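Local coordinates for putative oxidoreductase (Jannaschia sp., PDB 3C24), which is a putative oxidoreductase of uncharacterised substrate that probably binds a dinucleotide cofactor through its N-terminal Rossmann-type domain, at residues Gly10-Gly21 with Ile31-Glu42; Cys124-Glu132 with Asp140-Gln148. All blocks are in the same frame, centred on the assembly; numbering follows the deposited sequence.

In the fold
Both contacts belong to one chain and follow each other in sequence: contact 1 closes before contact 2 opens. Contact 1 pairs strand 37-41, outermost within the chain's sheet, with strand 13-17 and holds the glycine-rich turn expected to receive a dinucleotide. Contact 2 joins two loops between strands 117-123 and 148-156, further across that sheet, on the side where the second subunit packs. Their centres are 23 Å apart and their nearest atoms about 9 Å, so they do not touch. In contact 2 the nearest atoms of a bound sulfate ion, probably from the crystallisation liquor, and of the H142 side chain are about 2 Å apart.

Contact 1: Gly10-Gly21 with Ile31-Glu42; sequences GPKTVAILGAGG and IHDSAHHLAAIE
The first beta-alpha-beta unit of a Rossmann fold joins strands 13-17 and 37-41, with H37 N to K12 O and V14 N to H37 O opening the parallel ladder. The strand axes come within 4.6 Å of each other, their directions 19° apart. On the sheet face carrying V14 and I16, I16 CD1 meets L38 CD1 at 3.7 Å, the two side chains crossing at about a right angle, and reaches I31 CG1 at 3.9 Å; on the face carrying A15 and L17, A15 CB meets A39 CB at 4.0 Å. Ahead of the strands, H36 extends the pairing with its ring: K12 N donates to H36 ND1 at 2.9 Å, 2° from the ring plane. H36 CG stands anti to its carbonyl carbon (chi1 -69°), which turns ND1 to that amide, while H36 NE2 is hydrogen-bonded to D167 OD2 on helix 160-172. A leucine in place of H36 would probably leave the K12 amide and the D167 carboxylate without this shared mate. At the far end GAGG forms a turn consistent with a dinucleotide-binding loop. A19 N bonds I41 O, and A19 CB packs on A40 CB at 3.7 Å. The E42 carboxylate braces the turn: G20 N donates to the anti lone pair of E42 OE1 over 2.8 Å.

Contact 2: Cys124-Glu132 with Asp140-Gln148; sequences CHPPLFNDE and DYHGGIAKQ
K147 and E132 meet twice through one oxygen: K147 NZ and K147 N each lie 2.9 Å from E132 OE2, and they approach from opposite faces of the carboxylate plane. The ammonium adds a weak salt bridge to D131 OD1 at 3.2 Å; bends at chi3 and chi4 fold the lysine chain back to these acids. One water donates to E132 OE2 and K147 O, another to E132 OE1 and I145 O, so both carboxylate oxygens are tied to the opposite loop. Beside this network the P126 ring is wedged against backbone, its CG 3.3 Å from D140 O and also 3.7 Å from A146 CB. At the other end H125 ND1 donates to H142 O over 2.7 Å, nearly straight at 176° and in the imidazole plane, while the edge of the H142 ring is turned toward the face of H125 in an offset edge-to-face pair, planes at 80°. These two loops flank helix 135-138 and link antiparallel strands 117-123 and 148-156 of the sheet. In the second shell, D140 shapes its own loop: OD1 accepts from H142 N, an Asx turn, and from G143 N, three residues on, an Asx motif; OD2 accepts from I145 N and A146 N. N130 shapes the facing loop: OD1 takes E132 N at 3.0 Å, an Asx turn, and ND2 donates to P127 O. Beyond them, H231 of the second subunit meets the H125 ring, and N233 ND2 of that subunit bonds P126 O.

Contact 1: Gly10-Gly21 with Ile31-Glu42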
loop_
_atom_site.group_PDB
_atom_site.type_symbol
_atom_site.label_atom_id
_atom_site.label_comp_id
_atom_site.label_asym_id
_atom_site.label_seq_id
_atom_site.Cartn_x
_atom_site.Cartn_y
_atom_site.Cartn_z
ATOM N N GLY A 10 -4.267 10.629 36.469
ATOM C CA GLY A 10 -4.298 12.040 36.820
ATOM C C GLY A 10 -3.206 12.801 36.095
ATOM O O GLY A 10 -2.335 12.195 35.477
ATOM N N PRO A 11 -3.261 14.139 36.152
ATOM C CA PRO A 11 -2.216 14.944 35.530
ATOM C C PRO A 11 -0.885 14.625 36.100
ATOM O O PRO A 11 -0.695 14.436 37.299
ATOM C CB PRO A 11 -2.614 16.384 35.857
ATOM C CG PRO A 11 -3.703 16.299 36.856
ATOM C CD PRO A 11 -4.339 14.963 36.722
ATOM N N LYS A 12 0.051 14.564 35.189
ATOM C CA LYS A 12 1.429 14.272 35.500
ATOM C C LYS A 12 2.320 15.364 34.957
ATOM O O LYS A 12 1.947 16.068 34.042
ATOM C CB LYS A 12 1.816 12.958 34.830
ATOM C CG LYS A 12 0.984 11.776 35.263
ATOM C CD LYS A 12 1.404 11.259 36.626
ATOM C CE LYS A 12 0.519 10.107 37.064
ATOM N NZ LYS A 12 -0.895 10.505 37.402
ATOM N N THR A 13 3.478 15.495 35.554
ATOM C CA THR A 13 4.468 16.424 35.040
ATOM C C THR A 13 5.311 15.652 34.023
ATOM O O THR A 13 5.961 14.684 34.348
ATOM C CB THR A 13 5.295 17.064 36.133
ATOM O OG1 THR A 13 4.408 17.868 36.934
ATOM C CG2 THR A 13 6.356 17.955 35.518
ATOM N N VAL A 14 5.295 16.123 32.772
ATOM C CA VAL A 14 5.940 15.412 31.683
ATOM C C VAL A 14 6.995 16.296 31.083
ATOM O O VAL A 14 6.671 17.368 30.538
ATOM C CB VAL A 14 4.919 15.046 30.603
ATOM C CG1 VAL A 14 5.548 14.259 29.424
ATOM C CG2 VAL A 14 3.721 14.215 31.172
ATOM N N ALA A 15 8.250 15.853 31.215
ATOM C CA ALA A 15 9.396 16.527 30.619
ATOM C C ALA A 15 9.678 15.866 29.290
ATOM O O ALA A 15 9.676 14.626 29.148
ATOM C CB ALA A 15 10.612 16.446 31.538
ATOM N N ILE A 16 9.847 16.687 28.272
ATOM C CA ILE A 16 10.188 16.189 26.949
ATOM C C ILE A 16 11.560 16.720 26.558
ATOM O O ILE A 16 11.763 17.914 26.440
ATOM C CB ILE A 16 9.156 16.616 25.908
ATOM C CG1 ILE A 16 7.754 16.123 26.296
ATOM C CG2 ILE A 16 9.515 16.091 24.520
ATOM C CD1 ILE A 16 6.652 16.704 25.509
ATOM N N LEU A 17 12.476 15.784 26.348
ATOM C CA LEU A 17 13.837 16.078 25.905
ATOM C C LEU A 17 13.834 16.236 24.374
ATOM O O LEU A 17 13.274 15.387 23.627
ATOM C CB LEU A 17 14.811 14.971 26.366
ATOM C CG LEU A 17 15.304 14.969 27.824
ATOM C CD1 LEU A 17 14.226 15.251 28.801
ATOM C CD2 LEU A 17 16.045 13.621 28.095
ATOM N N GLY A 18 14.479 17.301 23.898
ATOM C CA GLY A 18 14.512 17.589 22.467
ATOM C C GLY A 18 13.133 18.114 22.054
ATOM O O GLY A 18 12.648 17.905 20.953
ATOM N N ALA A 19 12.520 18.833 22.968
ATOM C CA ALA A 19 11.128 19.307 22.774
ATOM C C ALA A 19 10.902 20.192 21.587
ATOM O O ALA A 19 9.797 20.238 21.077
ATOM C CB ALA A 19 10.623 20.001 24.018
ATOM N N GLY A 20 11.929 20.885 21.125
ATOM C CA GLY A 20 11.741 21.850 20.015
ATOM C C GLY A 20 12.135 21.350 18.641
ATOM O O GLY A 20 12.011 22.043 17.615
ATOM N N GLY A 21 12.620 20.121 18.622
ATOM C CA GLY A 21 13.052 19.494 17.384
ATOM C C GLY A 21 11.882 19.076 16.513
ATOM O O GLY A 21 10.707 19.223 16.901
ATOM N N ILE A 31 1.143 17.836 24.574
ATOM C CA ILE A 31 1.217 17.843 26.043
ATOM C C ILE A 31 0.841 19.212 26.583
ATOM O O ILE A 31 0.057 19.326 27.549
ATOM C CB ILE A 31 2.618 17.416 26.563
ATOM C CG1 ILE A 31 2.850 15.943 26.215
ATOM C CG2 ILE A 31 2.793 17.597 28.072
ATOM C CD1 ILE A 31 1.799 14.907 26.787
ATOM N N HIS A 32 1.362 20.250 25.946
ATOM C CA HIS A 32 1.021 21.616 26.369
ATOM C C HIS A 32 -0.473 21.852 26.423
ATOM O O HIS A 32 -0.989 22.497 27.345
ATOM C CB HIS A 32 1.614 22.599 25.361
ATOM C CG HIS A 32 1.547 24.017 25.811
ATOM N ND1 HIS A 32 1.051 25.023 25.019
ATOM C CD2 HIS A 32 1.935 24.592 26.970
ATOM C CE1 HIS A 32 1.136 26.169 25.676
ATOM N NE2 HIS A 32 1.654 25.935 26.870
ATOM N N ASP A 33 -1.163 21.352 25.411
ATOM C CA ASP A 33 -2.603 21.580 25.270
ATOM C C ASP A 33 -3.409 20.661 26.161
ATOM O O ASP A 33 -4.624 20.863 26.331
ATOM C CB ASP A 33 -3.073 21.381 23.847
ATOM C CG ASP A 33 -2.571 22.447 22.912
ATOM O OD1 ASP A 33 -2.071 23.478 23.398
ATOM O OD2 ASP A 33 -2.709 22.267 21.693
ATOM N N SER A 34 -2.752 19.645 26.708
ATOM C CA SER A 34 -3.442 18.670 27.584
ATOM C C SER A 34 -3.475 19.131 29.034
ATOM O O SER A 34 -2.958 20.204 29.386
ATOM C CB SER A 34 -2.761 17.309 27.549
ATOM O OG SER A 34 -1.616 17.275 28.396
ATOM N N ALA A 35 -4.050 18.277 29.884
ATOM C CA ALA A 35 -4.170 18.538 31.347
ATOM C C ALA A 35 -2.864 18.211 32.068
ATOM O O ALA A 35 -2.617 18.626 33.175
ATOM C CB ALA A 35 -5.299 17.734 31.961
ATOM N N HIS A 36 -1.973 17.518 31.362
ATOM C CA HIS A 36 -0.662 17.240 31.927
ATOM C C HIS A 36 0.188 18.495 31.981
ATOM O O HIS A 36 -0.037 19.432 31.218
ATOM C CB HIS A 36 0.046 16.163 31.107
ATOM C CG HIS A 36 -0.587 14.827 31.241
ATOM N ND1 HIS A 36 -0.698 14.199 32.463
ATOM C CD2 HIS A 36 -1.163 13.992 30.335
ATOM C CE1 HIS A 36 -1.327 13.046 32.307
ATOM N NE2 HIS A 36 -1.610 12.890 31.026
ATOM N N HIS A 37 1.153 18.507 32.890
ATOM C CA HIS A 37 2.048 19.658 33.093
ATOM C C HIS A 37 3.310 19.437 32.328
ATOM O O HIS A 37 3.992 18.478 32.514
ATOM C CB HIS A 37 2.383 19.906 34.567
ATOM C CG HIS A 37 1.173 20.018 35.427
ATOM N ND1 HIS A 37 0.212 20.981 35.217
ATOM C CD2 HIS A 37 0.728 19.252 36.454
ATOM C CE1 HIS A 37 -0.764 20.817 36.093
ATOM N NE2 HIS A 37 -0.476 19.775 36.852
ATOM N N LEU A 38 3.622 20.374 31.455
ATOM C CA LEU A 38 4.776 20.249 30.583
ATOM C C LEU A 38 6.042 20.896 31.069
ATOM O O LEU A 38 6.033 22.003 31.595
ATOM C CB LEU A 38 4.454 20.901 29.214
ATOM C CG LEU A 38 5.597 21.020 28.191
ATOM C CD1 LEU A 38 6.064 19.679 27.646
ATOM C CD2 LEU A 38 5.181 21.936 27.018
ATOM N N ALA A 39 7.140 20.199 30.849
ATOM C CA ALA A 39 8.494 20.768 30.981
ATOM C C ALA A 39 9.216 20.508 29.663
ATOM O O ALA A 39 9.668 19.399 29.419
ATOM C CB ALA A 39 9.290 20.185 32.149
ATOM N N ALA A 40 9.306 21.558 28.829
ATOM C CA ALA A 40 9.913 21.463 27.495
ATOM C C ALA A 40 11.377 21.707 27.600
ATOM O O ALA A 40 11.799 22.852 27.817
ATOM C CB ALA A 40 9.281 22.434 26.498
ATOM N N ILE A 41 12.134 20.636 27.391
ATOM C CA ILE A 41 13.610 20.680 27.494
ATOM C C ILE A 41 14.232 20.728 26.104
ATOM O O ILE A 41 14.145 19.804 25.296
ATOM C CB ILE A 41 14.190 19.466 28.308
ATOM C CG1 ILE A 41 13.298 19.167 29.542
ATOM C CG2 ILE A 41 15.729 19.686 28.627
ATOM C CD1 ILE A 41 13.156 20.317 30.504
ATOM N N GLU A 42 14.902 21.840 25.838
ATOM C CA GLU A 42 15.482 22.080 24.518
ATOM C C GLU A 42 16.628 23.041 24.604
ATOM O O GLU A 42 16.438 24.150 25.043
ATOM C CB GLU A 42 14.448 22.700 23.582
ATOM C CG GLU A 42 14.967 22.963 22.176
ATOM C CD GLU A 42 15.507 21.719 21.539
ATOM O OE1 GLU A 42 14.704 20.805 21.208
ATOM O OE2 GLU A 42 16.749 21.612 21.368
#

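Contact 2: Cys124-Glu132 with Asp140-Gln148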
loop_
_atom_site.group_PDB
_atom_site.type_symbol
_atom_site.label_atom_id
_atom_site.label_comp_id
_atom_site.label_asym_id
_atom_site.label_seq_id
_atom_site.Cartn_x
_atom_site.Cartn_y
_atom_site.Cartn_z
ATOM N N CYS A 124 1.156 3.333 15.231
ATOM C CA CYS A 124 0.940 2.443 14.076
ATOM C C CYS A 124 0.952 3.273 12.791
ATOM O O CYS A 124 1.248 2.780 11.709
ATOM C CB CYS A 124 -0.378 1.671 14.139
ATOM S SG CYS A 124 -0.448 0.420 15.449
ATOM N N HIS A 125 0.633 4.547 12.982
ATOM C CA HIS A 125 0.365 5.562 11.958
ATOM C C HIS A 125 -1.106 5.398 11.461
ATOM O O HIS A 125 -1.685 4.303 11.559
ATOM C CB HIS A 125 1.317 5.524 10.773
ATOM C CG HIS A 125 2.716 5.674 11.180
ATOM N ND1 HIS A 125 3.193 6.785 11.848
ATOM C CD2 HIS A 125 3.751 4.814 11.072
ATOM C CE1 HIS A 125 4.485 6.605 12.106
ATOM N NE2 HIS A 125 4.839 5.415 11.668
ATOM N N PRO A 126 -1.717 6.486 10.937
ATOM C CA PRO A 126 -3.082 6.288 10.473
ATOM C C PRO A 126 -3.179 5.193 9.404
ATOM O O PRO A 126 -2.272 5.011 8.579
ATOM C CB PRO A 126 -3.486 7.676 9.975
ATOM C CG PRO A 126 -2.554 8.612 10.701
ATOM C CD PRO A 126 -1.287 7.903 10.899
ATOM N N PRO A 127 -4.292 4.482 9.364
ATOM C CA PRO A 127 -4.403 3.419 8.366
ATOM C C PRO A 127 -4.621 3.855 6.932
ATOM O O PRO A 127 -5.191 4.904 6.655
ATOM C CB PRO A 127 -5.640 2.669 8.798
ATOM C CG PRO A 127 -6.481 3.639 9.578
ATOM C CD PRO A 127 -5.464 4.588 10.240
ATOM N N LEU A 128 -3.973 3.078 6.065
ATOM C CA LEU A 128 -3.963 3.241 4.605
ATOM C C LEU A 128 -5.359 3.516 4.058
ATOM O O LEU A 128 -5.518 4.422 3.274
ATOM C CB LEU A 128 -3.296 2.033 3.910
ATOM C CG LEU A 128 -3.201 2.174 2.374
ATOM C CD1 LEU A 128 -2.345 3.351 1.955
ATOM C CD2 LEU A 128 -2.657 0.866 1.796
ATOM N N PHE A 129 -6.330 2.709 4.424
ATOM C CA PHE A 129 -7.727 2.964 4.063
ATOM C C PHE A 129 -8.428 3.515 5.300
ATOM O O PHE A 129 -8.302 2.941 6.374
ATOM C CB PHE A 129 -8.390 1.674 3.533
ATOM C CG PHE A 129 -7.604 0.997 2.406
ATOM C CD1 PHE A 129 -7.467 1.609 1.160
ATOM C CD2 PHE A 129 -7.026 -0.251 2.574
ATOM C CE1 PHE A 129 -6.741 1.003 0.117
ATOM C CE2 PHE A 129 -6.288 -0.862 1.527
ATOM C CZ PHE A 129 -6.155 -0.230 0.302
ATOM N N ASN A 130 -9.018 4.703 5.176
ATOM C CA ASN A 130 -9.699 5.344 6.276
ATOM C C ASN A 130 -10.895 6.157 5.805
ATOM O O ASN A 130 -11.141 6.315 4.631
ATOM C CB ASN A 130 -8.692 6.218 6.992
ATOM C CG ASN A 130 -8.175 7.305 6.112
ATOM O OD1 ASN A 130 -8.875 8.264 5.781
ATOM N ND2 ASN A 130 -6.934 7.144 5.670
ATOM N N ASP A 131 -11.625 6.630 6.800
ATOM C CA ASP A 131 -12.838 7.426 6.655
ATOM C C ASP A 131 -12.648 8.903 6.898
ATOM O O ASP A 131 -13.618 9.609 7.075
ATOM C CB ASP A 131 -13.870 6.995 7.715
ATOM C CG ASP A 131 -13.359 7.177 9.177
ATOM O OD1 ASP A 131 -12.177 7.548 9.422
ATOM O OD2 ASP A 131 -14.144 6.906 10.125
ATOM N N GLU A 132 -11.426 9.361 6.943
ATOM C CA GLU A 132 -11.167 10.771 7.260
ATOM C C GLU A 132 -11.714 11.675 6.185
ATOM O O GLU A 132 -11.701 11.346 5.013
ATOM C CB GLU A 132 -9.698 11.051 7.436
ATOM C CG GLU A 132 -9.038 10.185 8.519
ATOM C CD GLU A 132 -9.294 10.588 9.940
ATOM O OE1 GLU A 132 -9.844 11.690 10.165
ATOM O OE2 GLU A 132 -8.942 9.766 10.820
ATOM N N ASP A 140 -2.539 13.212 6.423
ATOM C CA ASP A 140 -1.752 12.885 7.622
ATOM C C ASP A 140 -1.345 11.417 7.617
ATOM O O ASP A 140 -2.109 10.534 8.006
ATOM C CB ASP A 140 -2.512 13.207 8.914
ATOM C CG ASP A 140 -1.740 12.781 10.140
ATOM O OD1 ASP A 140 -0.498 12.608 10.002
ATOM O OD2 ASP A 140 -2.371 12.556 11.203
ATOM N N TYR A 141 -0.137 11.181 7.135
ATOM C CA TYR A 141 0.339 9.807 7.002
ATOM C C TYR A 141 1.088 9.355 8.211
ATOM O O TYR A 141 1.350 8.197 8.326
ATOM C CB TYR A 141 1.200 9.653 5.749
ATOM C CG TYR A 141 0.526 10.138 4.474
ATOM C CD1 TYR A 141 -0.539 9.449 3.945
ATOM C CD2 TYR A 141 0.924 11.301 3.852
ATOM C CE1 TYR A 141 -1.158 9.866 2.802
ATOM C CE2 TYR A 141 0.312 11.734 2.693
ATOM C CZ TYR A 141 -0.743 11.007 2.178
ATOM O OH TYR A 141 -1.436 11.396 1.035
ATOM N N HIS A 142 1.353 10.281 9.127
ATOM C CA HIS A 142 2.129 9.983 10.326
ATOM C C HIS A 142 1.379 9.862 11.615
ATOM O O HIS A 142 1.706 9.005 12.414
ATOM C CB HIS A 142 3.217 11.023 10.518
ATOM C CG HIS A 142 4.292 10.923 9.486
ATOM N ND1 HIS A 142 5.446 10.188 9.671
ATOM C CD2 HIS A 142 4.322 11.362 8.214
ATOM C CE1 HIS A 142 6.174 10.262 8.572
ATOM N NE2 HIS A 142 5.507 10.942 7.665
ATOM N N GLY A 143 0.354 10.699 11.794
ATOM C CA GLY A 143 -0.398 10.727 13.051
ATOM C C GLY A 143 -0.432 12.092 13.654
ATOM O O GLY A 143 0.383 12.976 13.323
ATOM N N GLY A 144 -1.409 12.288 14.532
ATOM C CA GLY A 144 -1.553 13.559 15.217
ATOM C C GLY A 144 -2.744 14.357 14.744
ATOM O O GLY A 144 -3.185 15.295 15.441
ATOM N N ILE A 145 -3.263 14.019 13.557
ATOM C CA ILE A 145 -4.481 14.682 12.983
ATOM C C ILE A 145 -5.525 13.610 12.680
ATOM O O ILE A 145 -6.644 13.642 13.209
ATOM C CB ILE A 145 -4.199 15.552 11.763
ATOM C CG1 ILE A 145 -3.068 16.548 12.109
ATOM C CG2 ILE A 145 -5.495 16.307 11.398
ATOM C CD1 ILE A 145 -2.497 17.283 10.939
ATOM N N ALA A 146 -5.101 12.641 11.861
ATOM C CA ALA A 146 -5.912 11.451 11.541
ATOM C C ALA A 146 -5.831 10.458 12.682
ATOM O O ALA A 146 -4.818 10.370 13.358
ATOM C CB ALA A 146 -5.454 10.788 10.217
ATOM N N LYS A 147 -6.915 9.715 12.875
ATOM C CA LYS A 147 -7.006 8.694 13.930
ATOM C C LYS A 147 -5.997 7.574 13.616
ATOM O O LYS A 147 -5.790 7.210 12.462
ATOM C CB LYS A 147 -8.424 8.105 14.023
ATOM C CG LYS A 147 -9.531 9.084 14.381
ATOM C CD LYS A 147 -10.887 8.393 14.341
ATOM C CE LYS A 147 -11.357 8.071 12.926
ATOM N NZ LYS A 147 -11.506 9.301 12.062
ATOM N N GLN A 148 -5.414 6.994 14.669
ATOM C CA GLN A 148 -4.493 5.872 14.527
ATOM C C GLN A 148 -4.527 5.050 15.785
ATOM O O GLN A 148 -4.942 5.537 16.834
ATOM C CB GLN A 148 -3.060 6.362 14.326
ATOM C CG GLN A 148 -2.433 6.996 15.592
ATOM C CD GLN A 148 -0.984 7.406 15.360
ATOM O OE1 GLN A 148 -0.238 6.735 14.637
ATOM N NE2 GLN A 148 -0.564 8.515 15.979
HETATM O O HOH W 1 -7.634 7.469 10.360
HETATM O O HOH W 2 -9.254 12.791 12.718
#